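Local coordinates for protein ferritin (Pseudo-nitzschia multiseries, PDB 4IWK) that binds and oxidises ferrous iron and probably stores it as ferric hydroxide inside a shell of 24 subunits, at residues Q21-A26 with L92-A97; A40-E45 with E85-S90. All blocks are in the same frame, centred on the assembly; numbering follows the deposited sequence. Where two conformers were deposited one is given.

Interaction 1. Residues Q21-A26 with L92-A97; sequences QVYLSA and LELEQA. With FE (Fe (III) ion), chain I.
Helix segments 21-26 and 92-97 run antiparallel, with 172° between their directions and 11.2 Å between their axes. Val22 faces Leu94, the residue pair with the nearest CA atoms. The two side chains lie alongside, pointing opposite ways, and Leu94 CD2 rests against Val22 CG1 at 3.8 Å. Leu94 CD2 also reaches Tyr23 CE1 at 3.7 Å, oblique to the ring. CG of Tyr23 lies beside its backbone N (chi1 -87°), and from there the ring carries its hydroxyl across to Glu95. Tyr23 OH donates to the anti lone pair of Glu95 OE2, at 2.6 Å. OE2 lies at the edge of the phenol ring, and the ring and carboxylate planes are 51° apart. Glu95 OE2 also binds the iron(III) ion at 2.1 Å, and Glu95 OE1 makes a longer contact to it at 2.6 Å. The carboxylate thus chelates the ion unevenly. Glu95 OE1 accepts from water 1 at 3.1 Å and from the side chains of Gln128 and Asn98. The iron and these bonds together limit the rotation of the carboxylate. Water 1 and water 2 bind the same iron, as do Glu49 and Glu131. This is a ferroxidase site inside the four-helix bundle of a ferritin, with Tyr23 as a second-shell partner of the ligand Glu95.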
ATOM      1  N   GLN A  21     -13.747 -46.963 -12.865  1.00 16.04           N
ATOM      2  CA  GLN A  21     -14.445 -47.818 -11.867  1.00 16.41           C
ATOM      3  C   GLN A  21     -13.475 -48.758 -11.199  1.00 16.44           C
ATOM      4  O   GLN A  21     -13.613 -49.092  -9.995  1.00 17.04           O
ATOM      5  CB  GLN A  21     -15.592 -48.654 -12.562  1.00 16.72           C
ATOM      6  CG  GLN A  21     -16.792 -47.784 -12.902  1.00 19.77           C
ATOM      7  CD  GLN A  21     -17.493 -47.366 -11.562  1.00 23.65           C
ATOM      8  OE1 GLN A  21     -17.170 -46.277 -11.075  1.00 29.83           O
ATOM      9  NE2 GLN A  21     -18.359 -48.217 -10.994  1.00 22.99           N
ATOM     10  N   VAL A  22     -12.478 -49.278 -11.955  1.00 15.92           N
ATOM     11  CA  VAL A  22     -11.473 -50.119 -11.322  1.00 17.28           C
ATOM     12  C   VAL A  22     -10.650 -49.324 -10.246  1.00 17.58           C
ATOM     13  O   VAL A  22     -10.376 -49.830  -9.114  1.00 18.43           O
ATOM     14  CB  VAL A  22     -10.553 -50.725 -12.398  1.00 16.41           C
ATOM     15  CG1 VAL A  22      -9.375 -51.483 -11.694  1.00 17.82           C
ATOM     16  CG2 VAL A  22     -11.374 -51.746 -13.288  1.00 17.24           C
ATOM     17  N   TYR A  23     -10.259 -48.108 -10.593  1.00 15.95           N
ATOM     18  CA  TYR A  23      -9.582 -47.261  -9.570  1.00 16.44           C
ATOM     19  C   TYR A  23     -10.475 -47.019  -8.399  1.00 17.45           C
ATOM     20  O   TYR A  23      -9.964 -47.050  -7.263  1.00 16.50           O
ATOM     21  CB  TYR A  23      -9.196 -45.912 -10.263  1.00 16.88           C
ATOM     22  CG  TYR A  23      -7.838 -46.020 -10.935  1.00 17.04           C
ATOM     23  CD1 TYR A  23      -7.675 -45.786 -12.297  1.00 18.18           C
ATOM     24  CD2 TYR A  23      -6.689 -46.096 -10.145  1.00 18.19           C
ATOM     25  CE1 TYR A  23      -6.389 -45.822 -12.925  1.00 19.65           C
ATOM     26  CE2 TYR A  23      -5.405 -46.088 -10.716  1.00 18.40           C
ATOM     27  CZ  TYR A  23      -5.278 -45.930 -12.086  1.00 19.25           C
ATOM     28  OH  TYR A  23      -4.041 -45.886 -12.710  1.00 21.22           O
ATOM     29  N   LEU A  24     -11.813 -46.852  -8.615  1.00 16.26           N
ATOM     30  CA  LEU A  24     -12.657 -46.602  -7.453  1.00 17.78           C
ATOM     31  C   LEU A  24     -12.690 -47.914  -6.634  1.00 17.91           C
ATOM     32  O   LEU A  24     -12.622 -47.869  -5.396  1.00 15.45           O
ATOM     33  CB  LEU A  24     -14.085 -46.261  -7.926  1.00 15.95           C
ATOM     34  CG  LEU A  24     -15.104 -46.122  -6.790  1.00 16.05           C
ATOM     35  CD1 LEU A  24     -14.633 -44.931  -5.903  1.00 17.81           C
ATOM     36  CD2 LEU A  24     -16.484 -45.779  -7.349  1.00 16.87           C
ATOM     37  N   SER A  25     -12.783 -49.083  -7.288  1.00 16.53           N
ATOM     38  CA  SER A  25     -12.724 -50.351  -6.545  0.50 17.48           C
ATOM     39  C   SER A  25     -11.414 -50.492  -5.709  1.00 17.96           C
ATOM     40  O   SER A  25     -11.471 -50.950  -4.548  1.00 17.99           O
ATOM     41  CB  SER A  25     -12.914 -51.554  -7.495  0.50 17.71           C
ATOM     42  OG  SER A  25     -11.745 -51.861  -8.250  0.50 19.21           O
ATOM     43  N   ALA A  26     -10.272 -50.080  -6.302  1.00 16.82           N
ATOM     44  CA  ALA A  26      -8.993 -50.102  -5.536  1.00 16.44           C
ATOM     45  C   ALA A  26      -9.075 -49.162  -4.320  1.00 17.81           C
ATOM     46  O   ALA A  26      -8.608 -49.510  -3.233  1.00 17.98           O
ATOM     47  CB  ALA A  26      -7.828 -49.728  -6.428  1.00 17.54           C
ATOM     48  N   LEU A  92      -1.404 -51.598 -12.520  1.00 20.18           N
ATOM     49  CA  LEU A  92      -0.406 -51.589 -13.650  1.00 20.38           C
ATOM     50  C   LEU A  92      -0.991 -52.243 -14.882  1.00 20.57           C
ATOM     51  O   LEU A  92      -0.945 -51.676 -15.998  1.00 19.97           O
ATOM     52  CB  LEU A  92       0.853 -52.346 -13.190  1.00 20.54           C
ATOM     53  CG  LEU A  92       1.880 -52.395 -14.389  1.00 25.96           C
ATOM     54  CD1 LEU A  92       2.385 -51.029 -14.784  1.00 25.42           C
ATOM     55  CD2 LEU A  92       3.015 -53.307 -13.922  1.00 27.11           C
ATOM     56  N   GLU A  93      -1.595 -53.403 -14.722  1.00 19.71           N
ATOM     57  CA  GLU A  93      -2.240 -54.100 -15.833  1.00 19.99           C
ATOM     58  C   GLU A  93      -3.331 -53.275 -16.492  1.00 20.03           C
ATOM     59  O   GLU A  93      -3.449 -53.323 -17.708  1.00 20.95           O
ATOM     60  CB  GLU A  93      -2.770 -55.429 -15.346  1.00 20.86           C
ATOM     61  CG  GLU A  93      -1.631 -56.397 -15.098  1.00 22.78           C
ATOM     62  CD  GLU A  93      -2.098 -57.624 -14.340  1.00 31.31           C
ATOM     63  OE1 GLU A  93      -3.280 -57.873 -14.326  1.00 41.02           O
ATOM     64  OE2 GLU A  93      -1.284 -58.347 -13.756  1.00 31.27           O
ATOM     65  N   LEU A  94      -4.157 -52.583 -15.646  1.00 17.45           N
ATOM     66  CA  LEU A  94      -5.224 -51.706 -16.148  1.00 16.59           C
ATOM     67  C   LEU A  94      -4.585 -50.621 -17.070  1.00 18.79           C
ATOM     68  O   LEU A  94      -5.115 -50.344 -18.182  1.00 19.60           O
ATOM     69  CB  LEU A  94      -5.898 -51.026 -14.963  1.00 18.13           C
ATOM     70  CG  LEU A  94      -7.014 -50.015 -15.316  1.00 20.82           C
ATOM     71  CD1 LEU A  94      -8.222 -50.750 -15.908  1.00 20.83           C
ATOM     72  CD2 LEU A  94      -7.350 -49.233 -14.030  1.00 20.01           C
ATOM     73  N   GLU A  95      -3.553 -49.965 -16.573  1.00 20.26           N
ATOM     74  CA  GLU A  95      -2.873 -48.896 -17.362  1.00 19.85           C
ATOM     75  C   GLU A  95      -2.289 -49.466 -18.672  1.00 20.93           C
ATOM     76  O   GLU A  95      -2.406 -48.765 -19.728  1.00 20.33           O
ATOM     77  CB  GLU A  95      -1.867 -48.119 -16.567  1.00 19.66           C
ATOM     78  CG  GLU A  95      -2.554 -47.160 -15.531  1.00 20.06           C
ATOM     79  CD  GLU A  95      -3.401 -46.066 -16.086  1.00 21.63           C
ATOM     80  OE1 GLU A  95      -3.443 -45.891 -17.312  1.00 23.48           O
ATOM     81  OE2 GLU A  95      -3.923 -45.346 -15.213  1.00 20.84           O
ATOM     82  N   GLN A  96      -1.756 -50.674 -18.608  1.00 21.59           N
ATOM     83  CA  GLN A  96      -1.229 -51.310 -19.820  1.00 23.04           C
ATOM     84  C   GLN A  96      -2.339 -51.553 -20.809  1.00 24.41           C
ATOM     85  O   GLN A  96      -2.177 -51.327 -22.040  1.00 23.87           O
ATOM     86  CB  GLN A  96      -0.509 -52.579 -19.514  1.00 23.48           C
ATOM     87  CG  GLN A  96       0.792 -52.275 -18.769  1.00 23.41           C
ATOM     88  CD  GLN A  96       1.412 -53.511 -18.132  1.00 26.52           C
ATOM     89  OE1 GLN A  96       0.750 -54.531 -18.007  1.00 29.69           O
ATOM     90  NE2 GLN A  96       2.698 -53.416 -17.730  1.00 25.90           N
ATOM     91  N   ALA A  97      -3.524 -51.958 -20.302  1.00 21.76           N
ATOM     92  CA  ALA A  97      -4.710 -52.027 -21.131  1.00 21.79           C
ATOM     93  C   ALA A  97      -5.183 -50.742 -21.749  1.00 25.33           C
ATOM     94  O   ALA A  97      -5.684 -50.740 -22.903  1.00 23.75           O
ATOM     95  CB  ALA A  97      -5.888 -52.705 -20.379  1.00 20.58           C
TER
HETATM   96 FE    FE I 203      -4.706 -43.793 -16.399  0.85 23.97          FE
HETATM   97  O   HOH W   1      -5.099 -43.476 -18.249  1.00 28.00           O
HETATM   98  O   HOH W   2      -4.930 -42.329 -15.329  1.00 34.45           O

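Interaction 2. Residues A40-E45 with E85-S90; sequences AYMLAE and EDVWQS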
ATOM      1  N   ALA A  40      -6.549 -42.536  -1.355  1.00 19.81           N
ATOM      2  CA  ALA A  40      -6.755 -41.165  -1.960  1.00 21.74           C
ATOM      3  C   ALA A  40      -6.079 -41.066  -3.311  1.00 20.53           C
ATOM      4  O   ALA A  40      -6.678 -40.442  -4.213  1.00 19.79           O
ATOM      5  CB  ALA A  40      -6.169 -40.129  -0.986  1.00 22.77           C
ATOM      6  N   TYR A  41      -4.934 -41.763  -3.511  1.00 19.69           N
ATOM      7  CA  TYR A  41      -4.303 -41.819  -4.819  1.00 20.97           C
ATOM      8  C   TYR A  41      -5.279 -42.465  -5.790  1.00 21.39           C
ATOM      9  O   TYR A  41      -5.449 -41.967  -6.927  1.00 20.24           O
ATOM     10  CB  TYR A  41      -2.978 -42.520  -4.725  1.00 20.63           C
ATOM     11  CG  TYR A  41      -2.158 -42.433  -5.988  1.00 26.24           C
ATOM     12  CD1 TYR A  41      -1.040 -41.567  -6.050  1.00 31.53           C
ATOM     13  CD2 TYR A  41      -2.404 -43.286  -7.079  1.00 28.05           C
ATOM     14  CE1 TYR A  41      -0.270 -41.506  -7.165  1.00 31.59           C
ATOM     15  CE2 TYR A  41      -1.647 -43.169  -8.235  1.00 28.66           C
ATOM     16  CZ  TYR A  41      -0.598 -42.306  -8.262  1.00 36.40           C
ATOM     17  OH  TYR A  41       0.171 -42.271  -9.421  1.00 49.39           O
ATOM     18  N   MET A  42      -5.836 -43.588  -5.394  1.00 16.87           N
ATOM     19  CA  MET A  42      -6.753 -44.315  -6.340  1.00 17.99           C
ATOM     20  C   MET A  42      -7.996 -43.427  -6.666  1.00 19.66           C
ATOM     21  O   MET A  42      -8.466 -43.428  -7.837  1.00 19.70           O
ATOM     22  CB  MET A  42      -7.179 -45.681  -5.763  1.00 20.11           C
ATOM     23  CG  MET A  42      -5.997 -46.636  -5.512  1.00 20.34           C
ATOM     24  SD  MET A  42      -5.180 -47.017  -7.095  1.00 24.42           S
ATOM     25  CE  MET A  42      -3.782 -48.134  -6.699  1.00 32.48           C
ATOM     26  N   LEU A  43      -8.555 -42.758  -5.664  1.00 17.59           N
ATOM     27  CA  LEU A  43      -9.692 -41.865  -5.936  1.00 18.58           C
ATOM     28  C   LEU A  43      -9.354 -40.733  -6.939  1.00 18.22           C
ATOM     29  O   LEU A  43     -10.168 -40.454  -7.810  1.00 20.96           O
ATOM     30  CB  LEU A  43     -10.236 -41.406  -4.549  1.00 21.56           C
ATOM     31  CG  LEU A  43     -11.598 -40.863  -4.642  1.00 28.12           C
ATOM     32  CD1 LEU A  43     -12.548 -42.062  -4.798  1.00 24.53           C
ATOM     33  CD2 LEU A  43     -11.734 -40.222  -3.255  1.00 30.47           C
ATOM     34  N   ALA A  44      -8.146 -40.150  -6.827  1.00 18.33           N
ATOM     35  CA  ALA A  44      -7.752 -39.078  -7.731  1.00 19.63           C
ATOM     36  C   ALA A  44      -7.648 -39.698  -9.126  1.00 22.52           C
ATOM     37  O   ALA A  44      -8.088 -39.069 -10.083  1.00 19.63           O
ATOM     38  CB  ALA A  44      -6.422 -38.464  -7.247  1.00 22.69           C
ATOM     39  N   GLU A  45      -7.040 -40.881  -9.252  1.00 18.14           N
ATOM     40  CA  GLU A  45      -7.021 -41.482 -10.570  1.00 20.22           C
ATOM     41  C   GLU A  45      -8.377 -41.892 -11.089  1.00 17.28           C
ATOM     42  O   GLU A  45      -8.555 -41.824 -12.355  1.00 18.70           O
ATOM     43  CB  GLU A  45      -6.236 -42.794 -10.545  1.00 21.15           C
ATOM     44  CG  GLU A  45      -4.746 -42.550 -10.408  1.00 29.82           C
ATOM     45  CD  GLU A  45      -4.242 -41.926 -11.688  1.00 37.86           C
ATOM     46  OE1 GLU A  45      -4.718 -42.294 -12.805  1.00 38.53           O
ATOM     47  OE2 GLU A  45      -3.408 -41.036 -11.498  1.00 47.53           O
ATOM     48  N   GLU A  85       0.209 -55.060  -2.678  1.00 19.58           N
ATOM     49  CA  GLU A  85       0.887 -55.481  -3.932  1.00 22.92           C
ATOM     50  C   GLU A  85      -0.078 -56.017  -5.023  1.00 20.38           C
ATOM     51  O   GLU A  85       0.096 -55.695  -6.244  1.00 19.76           O
ATOM     52  CB  GLU A  85       1.898 -56.586  -3.610  1.00 24.89           C
ATOM     53  CG  GLU A  85       2.773 -56.756  -4.845  1.00 31.46           C
ATOM     54  CD  GLU A  85       3.799 -57.863  -4.637  1.00 39.40           C
ATOM     55  OE1 GLU A  85       4.221 -58.006  -3.476  1.00 36.29           O
ATOM     56  OE2 GLU A  85       4.186 -58.519  -5.649  1.00 48.71           O
ATOM     57  N   ASP A  86      -1.105 -56.789  -4.609  1.00 19.66           N
ATOM     58  CA  ASP A  86      -2.036 -57.317  -5.565  1.00 19.25           C
ATOM     59  C   ASP A  86      -2.784 -56.158  -6.232  1.00 21.94           C
ATOM     60  O   ASP A  86      -3.086 -56.221  -7.440  1.00 21.18           O
ATOM     61  CB  ASP A  86      -3.105 -58.180  -4.857  1.00 20.53           C
ATOM     62  CG  ASP A  86      -2.541 -59.477  -4.245  1.00 23.55           C
ATOM     63  OD1 ASP A  86      -1.483 -59.963  -4.720  1.00 25.27           O
ATOM     64  OD2 ASP A  86      -3.228 -60.035  -3.347  1.00 27.03           O
ATOM     65  N   VAL A  87      -3.192 -55.186  -5.441  1.00 18.63           N
ATOM     66  CA  VAL A  87      -3.987 -54.085  -5.991  1.00 16.62           C
ATOM     67  C   VAL A  87      -3.092 -53.286  -7.013  1.00 18.74           C
ATOM     68  O   VAL A  87      -3.521 -53.044  -8.140  1.00 18.90           O
ATOM     69  CB  VAL A  87      -4.417 -53.088  -4.905  1.00 17.61           C
ATOM     70  CG1 VAL A  87      -5.383 -52.052  -5.553  1.00 18.11           C
ATOM     71  CG2 VAL A  87      -5.213 -53.868  -3.818  1.00 19.25           C
ATOM     72  N   TRP A  88      -1.884 -52.887  -6.587  1.00 18.09           N
ATOM     73  CA  TRP A  88      -1.028 -52.133  -7.520  1.00 18.23           C
ATOM     74  C   TRP A  88      -0.703 -52.898  -8.794  1.00 20.02           C
ATOM     75  O   TRP A  88      -0.612 -52.348  -9.849  1.00 18.86           O
ATOM     76  CB  TRP A  88       0.236 -51.718  -6.784  1.00 19.77           C
ATOM     77  CG  TRP A  88      -0.043 -50.560  -5.803  1.00 20.42           C
ATOM     78  CD1 TRP A  88      -0.165 -50.645  -4.467  1.00 18.83           C
ATOM     79  CD2 TRP A  88      -0.262 -49.181  -6.158  1.00 19.23           C
ATOM     80  NE1 TRP A  88      -0.379 -49.375  -3.933  1.00 19.57           N
ATOM     81  CE2 TRP A  88      -0.501 -48.488  -4.969  1.00 19.60           C
ATOM     82  CE3 TRP A  88      -0.256 -48.474  -7.399  1.00 22.08           C
ATOM     83  CZ2 TRP A  88      -0.708 -47.106  -4.936  1.00 19.36           C
ATOM     84  CZ3 TRP A  88      -0.495 -47.090  -7.369  1.00 21.62           C
ATOM     85  CH2 TRP A  88      -0.715 -46.439  -6.132  1.00 21.02           C
ATOM     86  N   GLN A  89      -0.532 -54.201  -8.682  1.00 18.12           N
ATOM     87  CA  GLN A  89      -0.285 -55.005  -9.886  1.00 19.71           C
ATOM     88  C   GLN A  89      -1.493 -54.994 -10.841  1.00 19.71           C
ATOM     89  O   GLN A  89      -1.364 -54.834 -12.070  1.00 19.65           O
ATOM     90  CB  GLN A  89       0.065 -56.478  -9.427  1.00 20.84           C
ATOM     91  CG  GLN A  89       0.096 -57.444 -10.658  1.00 23.14           C
ATOM     92  CD  GLN A  89       1.357 -57.193 -11.546  1.00 28.90           C
ATOM     93  OE1 GLN A  89       2.411 -56.912 -11.003  1.00 33.82           O
ATOM     94  NE2 GLN A  89       1.216 -57.230 -12.890  1.00 30.62           N
ATOM     95  N   SER A  90      -2.688 -55.056 -10.258  1.00 18.57           N
ATOM     96  CA  SER A  90      -3.885 -54.895 -11.118  1.00 16.64           C
ATOM     97  C   SER A  90      -3.969 -53.498 -11.753  1.00 16.90           C
ATOM     98  O   SER A  90      -4.423 -53.399 -12.920  1.00 19.30           O
ATOM     99  CB  SER A  90      -5.164 -55.124 -10.305  1.00 16.20           C
ATOM    100  OG  SER A  90      -5.273 -56.530  -9.956  1.00 19.44           O
TER
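Asp86 OD2 accepts a hydrogen bond from Ser82 N and a weak one from Ser83 N, near the start of the helix whose Trp88 meets Tyr41 and Met42. Segments 40-45 and 85-90 run nearly parallel, at 19°, with axes 13.0 Å apart. Long side chains bridge this distance. Met42 CE sits over one face of the Trp88 indole, 3.4 Å from the centroid of the six-membered ring and only 5° off its normal. This is a CH-pi contact. The sulfur stands farther back: Met42 SD is 4.8 Å from the centroid of the Trp88 six-membered ring, above the same face in a Met-aromatic contact. A bend at chi2 followed by an extended chi3 carries the methyl to the indole. Tyr41 comes to the edge of the indole, its CD2 3.7 Å from Trp88 CH2. The two ring planes are 59° apart, an oblique pair. Val87 CG1 touches Met42 CE more loosely, at 4.4 Å. Phe30 and Tyr23 of helix 3-32 also pack on Met42, and Leu139 of helix 115-145 packs on Trp88. All four long helices thus contribute to this apolar, partly aromatic core layer of the ferritin four-helix bundle, next to the iron site of Glu45, Glu48 and Glu131.

In the fold
Interaction 2 is nested inside the chain loop closed by interaction 1, and both use helix 84-111. Their centres are about 7 Å apart. They touch through packing: Tyr23 CD2 lies 3.4 Å from Glu45 CB, and Ala26 CB lies 3.5 Å from Val87 CG1. The backbone takes part as well, with Tyr23 O 3.4 Å from Met42 CB. Each contact holds an iron ligand, Glu95 in interaction 1 and Glu45 in interaction 2. Glu131 serves both irons and so ties the two sites together. Glu95 OE2 and Glu45 OE1 are 4.0 Å apart, a closeness of like charges that the bound iron probably offsets. The side chain of Tyr41 is about 3 Å from a bound iron(III) ion, measured between nearest atoms.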